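Nine-heme cytochrome c (Desulfovibrio desulfuricans, PDB 1OFW) carries electrons through nine covalently bound c-type hemes and may form part of a transmembrane redox complex that passes electrons to the cytoplasm for sulfate reduction. Local coordinates at residues D281-C284 and T285-H288; R256-L259 and M260-Y263; T196-R199 and H200-L204. One frame throughout, in Å; residues are numbered along the deposited sequence.

Contact 1: D281-C284 and T285-H288; sequences DTDC and TTCH. With HEC (heme c), chain K.
The imidazole of H288 presents its ND1 edge to C284 O, which lies near the ring plane at 2.9 Å from ND1. C287 CB and a water sit off one face, both offset toward the rim. At the CE1 edge, heme nitrogen NB lies in the ring plane, with CD2 on the other flank of NE2 near ND. This is the CXXCH heme-attachment motif of a c-type cytochrome, here carrying heme 9. C284 SG and C287 SG are joined by thioether bonds to CAB and CAC, and H288 NE2 binds the iron at 2.0 Å. H264 supplies the second axial nitrogen, and the ring of Y190 meets that of H288 with the planes about 35° apart. The turn is held by the D283 carboxylate, which forms an Asx turn just ahead of the first cysteine. D283 CG is anti to the backbone N (chi1 175°), and this swings OD1 over the following amides. T285 N reaches D283 OD1 nearly along its C-O axis at 3.1 Å. T286 N comes to D283 OD1 from above the carboxylate plane at 3.0 Å. These two amides on OD1 restrain the carboxylate; the T286 OG1 bond to OD2 is modelled so short that its detail is doubtful. Inside the loop, the water that lies off the H288 ring joins the two halves, donating to D283 O at 2.7 Å and accepting from C287 N at 2.8 Å.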
loop_
_atom_site.group_PDB
_atom_site.type_symbol
_atom_site.label_atom_id
_atom_site.label_comp_id
_atom_site.label_asym_id
_atom_site.label_seq_id
_atom_site.Cartn_x
_atom_site.Cartn_y
_atom_site.Cartn_z
ATOM N N ASP A 281 4.374 -26.965 1.650
ATOM C CA ASP A 281 5.697 -26.840 1.039
ATOM C C ASP A 281 6.434 -28.178 1.007
ATOM O O ASP A 281 7.397 -28.319 0.243
ATOM C CB ASP A 281 6.518 -25.839 1.814
ATOM C CG ASP A 281 6.010 -24.426 1.850
ATOM O OD1 ASP A 281 5.037 -24.039 1.156
ATOM O OD2 ASP A 281 6.643 -23.670 2.646
ATOM N N THR A 282 5.995 -29.129 1.814
ATOM C CA THR A 282 6.607 -30.455 1.853
ATOM C C THR A 282 6.017 -31.412 0.854
ATOM O O THR A 282 6.462 -32.569 0.771
ATOM C CB THR A 282 6.400 -31.039 3.274
ATOM O OG1 THR A 282 5.043 -30.780 3.652
ATOM C CG2 THR A 282 7.382 -30.395 4.219
ATOM N N ASP A 283 5.038 -31.007 0.071
ATOM C CA ASP A 283 4.365 -31.815 -0.921
ATOM C C ASP A 283 5.064 -31.571 -2.266
ATOM O O ASP A 283 4.873 -30.539 -2.883
ATOM C CB ASP A 283 2.882 -31.500 -1.000
ATOM C CG ASP A 283 2.068 -32.168 -2.063
ATOM O OD1 ASP A 283 2.641 -32.745 -3.005
ATOM O OD2 ASP A 283 0.824 -32.041 -2.019
ATOM N N CYS A 284 5.862 -32.508 -2.693
ATOM C CA CYS A 284 6.711 -32.348 -3.863
ATOM C C CYS A 284 6.047 -32.824 -5.139
ATOM O O CYS A 284 6.754 -32.758 -6.143
ATOM C CB CYS A 284 8.034 -33.088 -3.636
ATOM S SG CYS A 284 8.817 -32.637 -2.070
ATOM N N THR A 285 4.811 -33.280 -5.167
ATOM C CA THR A 285 4.231 -33.670 -6.434
ATOM C C THR A 285 2.960 -32.931 -6.790
ATOM O O THR A 285 2.560 -32.932 -7.957
ATOM C CB THR A 285 3.980 -35.198 -6.500
ATOM O OG1 THR A 285 3.234 -35.570 -5.341
ATOM C CG2 THR A 285 5.316 -35.922 -6.480
ATOM N N THR A 286 2.296 -32.218 -5.892
ATOM C CA THR A 286 1.112 -31.447 -6.302
ATOM C C THR A 286 1.451 -30.324 -7.271
ATOM O O THR A 286 0.599 -30.085 -8.154
ATOM C CB THR A 286 0.415 -30.914 -5.026
ATOM O OG1 THR A 286 -0.064 -32.066 -4.294
ATOM C CG2 THR A 286 -0.782 -30.039 -5.327
ATOM N N CYS A 287 2.601 -29.658 -7.125
ATOM C CA CYS A 287 2.909 -28.647 -8.144
ATOM C C CYS A 287 3.571 -29.215 -9.383
ATOM O O CYS A 287 3.653 -28.556 -10.412
ATOM C CB CYS A 287 3.855 -27.578 -7.583
ATOM S SG CYS A 287 3.093 -26.625 -6.251
ATOM N N HIS A 288 4.091 -30.429 -9.302
ATOM C CA HIS A 288 4.760 -31.090 -10.417
ATOM C C HIS A 288 4.853 -32.608 -10.156
ATOM O O HIS A 288 5.521 -33.047 -9.239
ATOM C CB HIS A 288 6.132 -30.519 -10.631
ATOM C CG HIS A 288 6.984 -30.153 -9.463
ATOM N ND1 HIS A 288 7.263 -31.011 -8.422
ATOM C CD2 HIS A 288 7.629 -29.009 -9.163
ATOM C CE1 HIS A 288 8.045 -30.418 -7.540
ATOM N NE2 HIS A 288 8.293 -29.178 -7.969
HETATM FE FE HEC K . 9.435 -27.841 -6.964
HETATM C CHA HEC K . 10.992 -27.112 -9.880
HETATM C CHB HEC K . 11.933 -30.120 -6.176
HETATM C CHC HEC K . 7.887 -28.592 -3.980
HETATM C CHD HEC K . 7.003 -25.602 -7.669
HETATM N NA HEC K . 11.131 -28.446 -7.801
HETATM C C1A HEC K . 11.581 -28.056 -9.068
HETATM C C2A HEC K . 12.772 -28.801 -9.419
HETATM C C3A HEC K . 12.996 -29.669 -8.419
HETATM C C4A HEC K . 12.012 -29.438 -7.386
HETATM C CMA HEC K . 14.068 -30.765 -8.345
HETATM C CAA HEC K . 13.590 -28.630 -10.716
HETATM C CBA HEC K . 12.784 -29.192 -11.912
HETATM C CGA HEC K . 12.857 -30.685 -12.113
HETATM O O1A HEC K . 13.858 -31.303 -11.689
HETATM O O2A HEC K . 11.879 -31.189 -12.706
HETATM N NB HEC K . 9.781 -29.131 -5.476
HETATM C C1B HEC K . 10.855 -29.995 -5.331
HETATM C C2B HEC K . 10.674 -30.789 -4.111
HETATM C C3B HEC K . 9.565 -30.347 -3.507
HETATM C C4B HEC K . 9.030 -29.283 -4.326
HETATM C CMB HEC K . 11.630 -31.914 -3.687
HETATM C CAB HEC K . 8.919 -30.813 -2.202
HETATM C CBB HEC K . 9.837 -30.380 -1.014
HETATM N NC HEC K . 7.775 -27.276 -6.013
HETATM C C1C HEC K . 7.264 -27.667 -4.796
HETATM C C2C HEC K . 5.994 -27.030 -4.562
HETATM C C3C HEC K . 5.726 -26.233 -5.634
HETATM C C4C HEC K . 6.875 -26.346 -6.520
HETATM C CMC HEC K . 5.088 -27.267 -3.351
HETATM C CAC HEC K . 4.460 -25.449 -5.928
HETATM C CBC HEC K . 3.966 -24.519 -4.792
HETATM N ND HEC K . 9.126 -26.509 -8.397
HETATM C C1D HEC K . 8.009 -25.712 -8.587
HETATM C C2D HEC K . 8.088 -25.052 -9.869
HETATM C C3D HEC K . 9.179 -25.497 -10.492
HETATM C C4D HEC K . 9.844 -26.411 -9.590
HETATM C CMD HEC K . 7.038 -24.020 -10.346
HETATM C CAD HEC K . 9.720 -25.208 -11.920
HETATM C CBD HEC K . 9.333 -26.450 -12.807
HETATM C CGD HEC K . 10.150 -26.514 -14.105
HETATM O O1D HEC K . 10.261 -27.669 -14.650
HETATM O O2D HEC K . 10.638 -25.460 -14.540
HETATM O O HOH W 1 4.832 -29.959 -5.516
#

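Contact 2: R256-L259 and M260-Y263; sequences RPNL and MAAY. With HEC (heme c), chain I.
N258 and L259 hand their carbonyls to the amides of A262 and Y263, so the chain passes from an extended lead-in at R256 and P257 into the first turn of helix 259-273. The bond from A262 N to N258 O is 2.8 Å, and that from Y263 N to L259 O is 3.1 Å with an N-H...O angle of 169°. N258 is the N-cap. Its CG stands between the backbone N and the carbonyl carbon (chi1 82°), which folds the amide back over the opening turn, and OD1 accepts from A261 N at 3.2 Å with the donor tilted from the carbonyl plane. The other end of this amide, ND2, makes a weak bond to K247 O. P257, one residue before the cap, brings CB against A261 CB (3.9 Å) and against A262 CB (4.3 Å). The P257-A262 pair is the hydrophobic staple that often accompanies an N-cap. The far side of the proline ring packs on a heme c, with CG 3.6 Å from CAA at the root of a propionate, and R256 runs its extended chain beside the same heme, NE near methyl CMD. One turn along, the L259 and Y263 side chains cross obliquely: L259 CG lies 3.5 Å from Y263 CE1 and L259 CD1 3.7 Å from CZ. The phenol OH itself bonds to a propionate oxygen of another heme. P257 O, meanwhile, accepts from ND1 of H245, an axial ligand of heme 7. The cap and the carbonyl-to-amide bonds thus shape the first turn, while the heme contacts of P257 and R256, the P257 O bond to H245 and the Y263 bond to a propionate set that turn against the hemes.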
loop_
_atom_site.group_PDB
_atom_site.type_symbol
_atom_site.label_atom_id
_atom_site.label_comp_id
_atom_site.label_asym_id
_atom_site.label_seq_id
_atom_site.Cartn_x
_atom_site.Cartn_y
_atom_site.Cartn_z
ATOM N N ARG A 256 20.011 -12.618 -5.899
ATOM C CA ARG A 256 19.050 -13.309 -6.755
ATOM C C ARG A 256 19.100 -14.823 -6.539
ATOM O O ARG A 256 20.144 -15.422 -6.769
ATOM C CB ARG A 256 19.283 -13.123 -8.262
ATOM C CG ARG A 256 19.022 -11.708 -8.725
ATOM C CD ARG A 256 19.277 -11.668 -10.241
ATOM N NE ARG A 256 19.622 -10.305 -10.591
ATOM C CZ ARG A 256 19.690 -9.884 -11.846
ATOM N NH1 ARG A 256 19.417 -10.701 -12.852
ATOM N NH2 ARG A 256 20.022 -8.618 -12.047
ATOM N N PRO A 257 17.996 -15.435 -6.146
ATOM C CA PRO A 257 17.974 -16.900 -6.112
ATOM C C PRO A 257 18.140 -17.496 -7.487
ATOM O O PRO A 257 17.802 -16.903 -8.516
ATOM C CB PRO A 257 16.560 -17.243 -5.628
ATOM C CG PRO A 257 15.994 -15.987 -5.077
ATOM C CD PRO A 257 16.735 -14.841 -5.670
ATOM N N ASN A 258 18.702 -18.716 -7.561
ATOM C CA ASN A 258 18.674 -19.434 -8.824
ATOM C C ASN A 258 17.244 -19.779 -9.186
ATOM O O ASN A 258 16.334 -19.597 -8.377
ATOM C CB ASN A 258 19.584 -20.654 -8.784
ATOM C CG ASN A 258 19.076 -21.914 -8.157
ATOM O OD1 ASN A 258 18.116 -21.992 -7.405
ATOM N ND2 ASN A 258 19.750 -23.015 -8.526
ATOM N N LEU A 259 17.041 -20.217 -10.409
ATOM C CA LEU A 259 15.667 -20.303 -10.912
ATOM C C LEU A 259 14.834 -21.285 -10.127
ATOM O O LEU A 259 13.665 -20.974 -9.847
ATOM C CB LEU A 259 15.668 -20.634 -12.396
ATOM C CG LEU A 259 14.341 -20.706 -13.111
ATOM C CD1 LEU A 259 13.598 -19.358 -13.026
ATOM C CD2 LEU A 259 14.445 -21.085 -14.586
ATOM N N MET A 260 15.297 -22.482 -9.787
ATOM C CA MET A 260 14.467 -23.357 -8.956
ATOM C C MET A 260 14.047 -22.703 -7.642
ATOM O O MET A 260 12.898 -22.763 -7.204
ATOM C CB MET A 260 15.237 -24.644 -8.608
ATOM C CG MET A 260 14.381 -25.633 -7.841
ATOM S SD MET A 260 15.325 -27.110 -7.438
ATOM C CE MET A 260 16.482 -26.376 -6.275
ATOM N N ALA A 261 14.980 -22.074 -6.957
ATOM C CA ALA A 261 14.704 -21.471 -5.674
ATOM C C ALA A 261 13.783 -20.259 -5.871
ATOM O O ALA A 261 12.966 -19.938 -5.011
ATOM C CB ALA A 261 15.998 -21.074 -4.942
ATOM N N ALA A 262 13.924 -19.561 -6.982
ATOM C CA ALA A 262 13.047 -18.428 -7.277
ATOM C C ALA A 262 11.586 -18.886 -7.350
ATOM O O ALA A 262 10.705 -18.283 -6.720
ATOM C CB ALA A 262 13.497 -17.742 -8.547
ATOM N N TYR A 263 11.301 -19.963 -8.100
ATOM C CA TYR A 263 9.953 -20.491 -8.140
ATOM C C TYR A 263 9.507 -20.931 -6.763
ATOM O O TYR A 263 8.431 -20.582 -6.270
ATOM C CB TYR A 263 9.867 -21.677 -9.092
ATOM C CG TYR A 263 9.977 -21.384 -10.573
ATOM C CD1 TYR A 263 10.892 -22.078 -11.340
ATOM C CD2 TYR A 263 9.187 -20.452 -11.232
ATOM C CE1 TYR A 263 11.024 -21.861 -12.694
ATOM C CE2 TYR A 263 9.313 -20.216 -12.592
ATOM C CZ TYR A 263 10.241 -20.919 -13.332
ATOM O OH TYR A 263 10.399 -20.717 -14.703
HETATM FE FE HEC I . 13.026 -12.217 -9.323
HETATM C CHA HEC I . 14.698 -11.690 -6.328
HETATM C CHB HEC I . 11.410 -14.857 -7.933
HETATM C CHC HEC I . 11.235 -12.602 -12.221
HETATM C CHD HEC I . 14.931 -9.781 -10.793
HETATM N NA HEC I . 13.023 -13.037 -7.499
HETATM C C1A HEC I . 13.716 -12.656 -6.380
HETATM C C2A HEC I . 13.292 -13.464 -5.247
HETATM C C3A HEC I . 12.374 -14.333 -5.698
HETATM C C4A HEC I . 12.233 -14.125 -7.111
HETATM C CMA HEC I . 11.596 -15.378 -4.891
HETATM C CAA HEC I . 13.842 -13.325 -3.818
HETATM C CBA HEC I . 12.798 -12.500 -3.017
HETATM C CGA HEC I . 12.491 -11.136 -3.598
HETATM O O1A HEC I . 13.322 -10.228 -3.367
HETATM O O2A HEC I . 11.457 -10.961 -4.273
HETATM N NB HEC I . 11.653 -13.503 -9.980
HETATM C C1B HEC I . 11.115 -14.561 -9.257
HETATM C C2B HEC I . 10.182 -15.273 -10.096
HETATM C C3B HEC I . 10.055 -14.581 -11.239
HETATM C C4B HEC I . 11.002 -13.496 -11.192
HETATM C CMB HEC I . 9.500 -16.582 -9.665
HETATM C CAB HEC I . 9.159 -14.829 -12.431
HETATM C CBB HEC I . 7.650 -14.688 -12.134
HETATM N NC HEC I . 13.080 -11.335 -11.125
HETATM C C1C HEC I . 12.275 -11.646 -12.199
HETATM C C2C HEC I . 12.705 -10.898 -13.370
HETATM C C3C HEC I . 13.754 -10.169 -12.989
HETATM C C4C HEC I . 13.987 -10.385 -11.596
HETATM C CMC HEC I . 12.115 -11.063 -14.762
HETATM C CAC HEC I . 14.701 -9.292 -13.838
HETATM C CBC HEC I . 13.937 -8.280 -14.726
HETATM N ND HEC I . 14.443 -10.950 -8.696
HETATM C C1D HEC I . 15.149 -10.047 -9.469
HETATM C C2D HEC I . 16.135 -9.387 -8.645
HETATM C C3D HEC I . 16.094 -9.928 -7.419
HETATM C C4D HEC I . 15.032 -10.913 -7.439
HETATM C CMD HEC I . 17.045 -8.260 -9.172
HETATM C CAD HEC I . 16.966 -9.663 -6.194
HETATM C CBD HEC I . 16.374 -8.547 -5.297
HETATM C CGD HEC I . 17.325 -8.333 -4.118
HETATM O O1D HEC I . 18.516 -8.128 -4.415
HETATM O O2D HEC I . 16.900 -8.390 -2.948
#

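Contact 3: T196-R199 and H200-L204. With HEC (heme c), chain J.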
loop_
_atom_site.group_PDB
_atom_site.type_symbol
_atom_site.label_atom_id
_atom_site.label_comp_id
_atom_site.label_asym_id
_atom_site.label_seq_id
_atom_site.Cartn_x
_atom_site.Cartn_y
_atom_site.Cartn_z
ATOM N N THR A 196 -1.858 -22.827 -12.716
ATOM C CA THR A 196 -3.187 -22.293 -12.985
ATOM C C THR A 196 -3.197 -20.775 -12.813
ATOM O O THR A 196 -3.753 -20.188 -11.888
ATOM C CB THR A 196 -4.222 -22.966 -12.070
ATOM O OG1 THR A 196 -3.820 -22.806 -10.718
ATOM C CG2 THR A 196 -4.298 -24.496 -12.316
ATOM N N HIS A 197 -2.537 -20.141 -13.757
ATOM C CA HIS A 197 -2.250 -18.725 -13.756
ATOM C C HIS A 197 -3.511 -17.907 -13.605
ATOM O O HIS A 197 -3.609 -17.031 -12.718
ATOM C CB HIS A 197 -1.523 -18.390 -15.083
ATOM C CG HIS A 197 -0.866 -17.044 -15.174
ATOM N ND1 HIS A 197 -1.584 -15.893 -15.333
ATOM C CD2 HIS A 197 0.409 -16.627 -15.072
ATOM C CE1 HIS A 197 -0.771 -14.847 -15.363
ATOM N NE2 HIS A 197 0.462 -15.267 -15.200
ATOM N N ARG A 198 -4.504 -18.122 -14.485
ATOM C CA ARG A 198 -5.732 -17.293 -14.424
ATOM C C ARG A 198 -6.581 -17.587 -13.201
ATOM O O ARG A 198 -7.167 -16.695 -12.560
ATOM C CB ARG A 198 -6.566 -17.450 -15.710
ATOM C CG ARG A 198 -7.701 -16.477 -15.815
ATOM C CD ARG A 198 -8.403 -16.645 -17.164
ATOM N NE ARG A 198 -7.527 -16.211 -18.246
ATOM C CZ ARG A 198 -7.697 -16.488 -19.546
ATOM N NH1 ARG A 198 -8.756 -17.235 -19.878
ATOM N NH2 ARG A 198 -6.836 -16.023 -20.458
ATOM N N ARG A 199 -6.663 -18.851 -12.812
ATOM C CA ARG A 199 -7.384 -19.254 -11.624
ATOM C C ARG A 199 -6.814 -18.519 -10.389
ATOM O O ARG A 199 -7.599 -17.996 -9.591
ATOM C CB ARG A 199 -7.271 -20.740 -11.441
ATOM C CG ARG A 199 -8.070 -21.322 -10.301
ATOM C CD ARG A 199 -7.722 -22.807 -10.230
ATOM N NE ARG A 199 -8.307 -23.512 -9.109
ATOM C CZ ARG A 199 -9.504 -24.103 -9.164
ATOM N NH1 ARG A 199 -10.294 -24.104 -10.233
ATOM N NH2 ARG A 199 -9.929 -24.724 -8.069
ATOM N N HIS A 200 -5.472 -18.503 -10.330
ATOM C CA HIS A 200 -4.750 -17.841 -9.234
ATOM C C HIS A 200 -5.098 -16.356 -9.173
ATOM O O HIS A 200 -5.575 -15.853 -8.138
ATOM C CB HIS A 200 -3.244 -18.046 -9.415
ATOM C CG HIS A 200 -2.704 -19.217 -8.676
ATOM N ND1 HIS A 200 -2.869 -20.533 -9.105
ATOM C CD2 HIS A 200 -2.007 -19.297 -7.502
ATOM C CE1 HIS A 200 -2.291 -21.323 -8.214
ATOM N NE2 HIS A 200 -1.745 -20.615 -7.214
ATOM N N LEU A 201 -4.890 -15.637 -10.257
ATOM C CA LEU A 201 -5.071 -14.190 -10.274
ATOM C C LEU A 201 -6.536 -13.866 -10.000
ATOM O O LEU A 201 -6.824 -12.940 -9.254
ATOM C CB LEU A 201 -4.586 -13.607 -11.574
ATOM C CG LEU A 201 -4.710 -12.091 -11.746
ATOM C CD1 LEU A 201 -3.914 -11.373 -10.662
ATOM C CD2 LEU A 201 -4.260 -11.648 -13.103
ATOM N N THR A 202 -7.438 -14.637 -10.596
ATOM C CA THR A 202 -8.868 -14.412 -10.405
ATOM C C THR A 202 -9.241 -14.589 -8.945
ATOM O O THR A 202 -9.945 -13.721 -8.420
ATOM C CB THR A 202 -9.665 -15.360 -11.307
ATOM O OG1 THR A 202 -9.369 -15.063 -12.651
ATOM C CG2 THR A 202 -11.167 -15.133 -11.156
ATOM N N SER A 203 -8.791 -15.608 -8.264
ATOM C CA SER A 203 -9.059 -15.887 -6.870
ATOM C C SER A 203 -8.532 -14.786 -5.960
ATOM O O SER A 203 -9.186 -14.335 -5.027
ATOM C CB SER A 203 -8.386 -17.204 -6.509
ATOM O OG SER A 203 -8.630 -17.561 -5.147
ATOM N N LEU A 204 -7.299 -14.353 -6.252
ATOM C CA LEU A 204 -6.656 -13.322 -5.449
ATOM C C LEU A 204 -7.395 -11.998 -5.586
ATOM O O LEU A 204 -7.596 -11.299 -4.590
ATOM C CB LEU A 204 -5.175 -13.178 -5.842
ATOM C CG LEU A 204 -4.323 -14.402 -5.460
ATOM C CD1 LEU A 204 -3.024 -14.443 -6.219
ATOM C CD2 LEU A 204 -4.067 -14.475 -3.946
HETATM FE FE HEC J . -0.702 -21.224 -5.596
HETATM C CHA HEC J . -3.389 -23.022 -4.576
HETATM C CHB HEC J . 0.520 -23.960 -7.257
HETATM C CHC HEC J . 1.981 -19.414 -6.629
HETATM C CHD HEC J . -1.921 -18.461 -3.943
HETATM N NA HEC J . -1.297 -23.113 -5.865
HETATM C C1A HEC J . -2.467 -23.683 -5.363
HETATM C C2A HEC J . -2.557 -25.058 -5.797
HETATM C C3A HEC J . -1.461 -25.323 -6.521
HETATM C C4A HEC J . -0.679 -24.110 -6.586
HETATM C CMA HEC J . -0.988 -26.618 -7.199
HETATM C CAA HEC J . -3.743 -25.970 -5.462
HETATM C CBA HEC J . -4.805 -25.938 -6.571
HETATM C CGA HEC J . -4.816 -24.855 -7.616
HETATM O O1A HEC J . -5.584 -23.890 -7.358
HETATM O O2A HEC J . -4.143 -24.905 -8.689
HETATM N NB HEC J . 0.932 -21.625 -6.651
HETATM C C1B HEC J . 1.263 -22.809 -7.315
HETATM C C2B HEC J . 2.503 -22.637 -8.042
HETATM C C3B HEC J . 2.917 -21.363 -7.871
HETATM C C4B HEC J . 1.930 -20.735 -7.012
HETATM C CMB HEC J . 3.158 -23.767 -8.836
HETATM C CAB HEC J . 4.149 -20.651 -8.409
HETATM C CBB HEC J . 4.398 -20.867 -9.919
HETATM N NC HEC J . -0.093 -19.345 -5.282
HETATM C C1C HEC J . 1.054 -18.795 -5.813
HETATM C C2C HEC J . 1.225 -17.413 -5.359
HETATM C C3C HEC J . 0.116 -17.137 -4.657
HETATM C C4C HEC J . -0.702 -18.323 -4.594
HETATM C CMC HEC J . 2.489 -16.591 -5.664
HETATM C CAC HEC J . -0.321 -15.864 -3.895
HETATM C CBC HEC J . 0.195 -14.549 -4.475
HETATM N ND HEC J . -2.332 -20.825 -4.507
HETATM C C1D HEC J . -2.667 -19.617 -3.910
HETATM C C2D HEC J . -3.928 -19.757 -3.207
HETATM C C3D HEC J . -4.331 -21.032 -3.362
HETATM C C4D HEC J . -3.359 -21.703 -4.188
HETATM C CMD HEC J . -4.619 -18.630 -2.416
HETATM C CAD HEC J . -5.598 -21.642 -2.724
HETATM C CBD HEC J . -6.691 -21.723 -3.806
HETATM C CGD HEC J . -7.465 -20.422 -3.882
HETATM O O1D HEC J . -7.288 -19.695 -4.885
HETATM O O2D HEC J . -8.215 -20.160 -2.917
#
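T196 and H200 lie one helical turn apart with their side chains set obliquely, the imidazole pointing its ND1 corner back at the threonine. H200 is an axial ligand of heme 8, on the opening turns of helix 197-206 in the second cytochrome c3-like tetraheme cluster. Its NE2 binds the iron at 2.0 Å, and H271 binds from the other side. ND1 is shared between T196 O and T196 OG1, each 2.9 Å away and near the ring plane; these bent bonds (141° to O, 132° to OG1) fix the ring's rotation and would probably make NE2 a somewhat stronger donor to the iron. T196 O also accepts from H200 N. The same threonine hydroxyl donates to propionate oxygen O2A at 2.9 Å. R199, extended from CG to NE, reaches the other oxygen, O1A, with NE at 3.3 Å, and S203 OG meets the second propionate at O1D. R198 turns away, its NH2 hydrogen-bonded to A177 O, while T202 folds its hydroxyl back on its own helix. T202 OG1 and T202 N approach R198 O from opposite faces of the carbonyl plane, OG1 at 2.7 Å and N at 2.9 Å.

In the fold
All three are local contacts beside hemes of the C-terminal tetraheme cluster. None touches another: contacts 1 and 2 come within about 7 Å at their nearest atoms. Helix 259-273, which contact 2 starts, ties them together, since its H264 completes the iron site of contact 1 and its H271 that of contact 3. Contact 1 is a surface loop, whereas contacts 2 and 3 are partly buried helix starts. Their chemistry follows their place: thioethers and an Asx turn in the irregular loop, side-chain capping and apolar packing in contact 2, and in contact 3 a start whose N-cap threonine side chain makes no capping bond, its hydroxyl serving the axial histidine and a propionate instead.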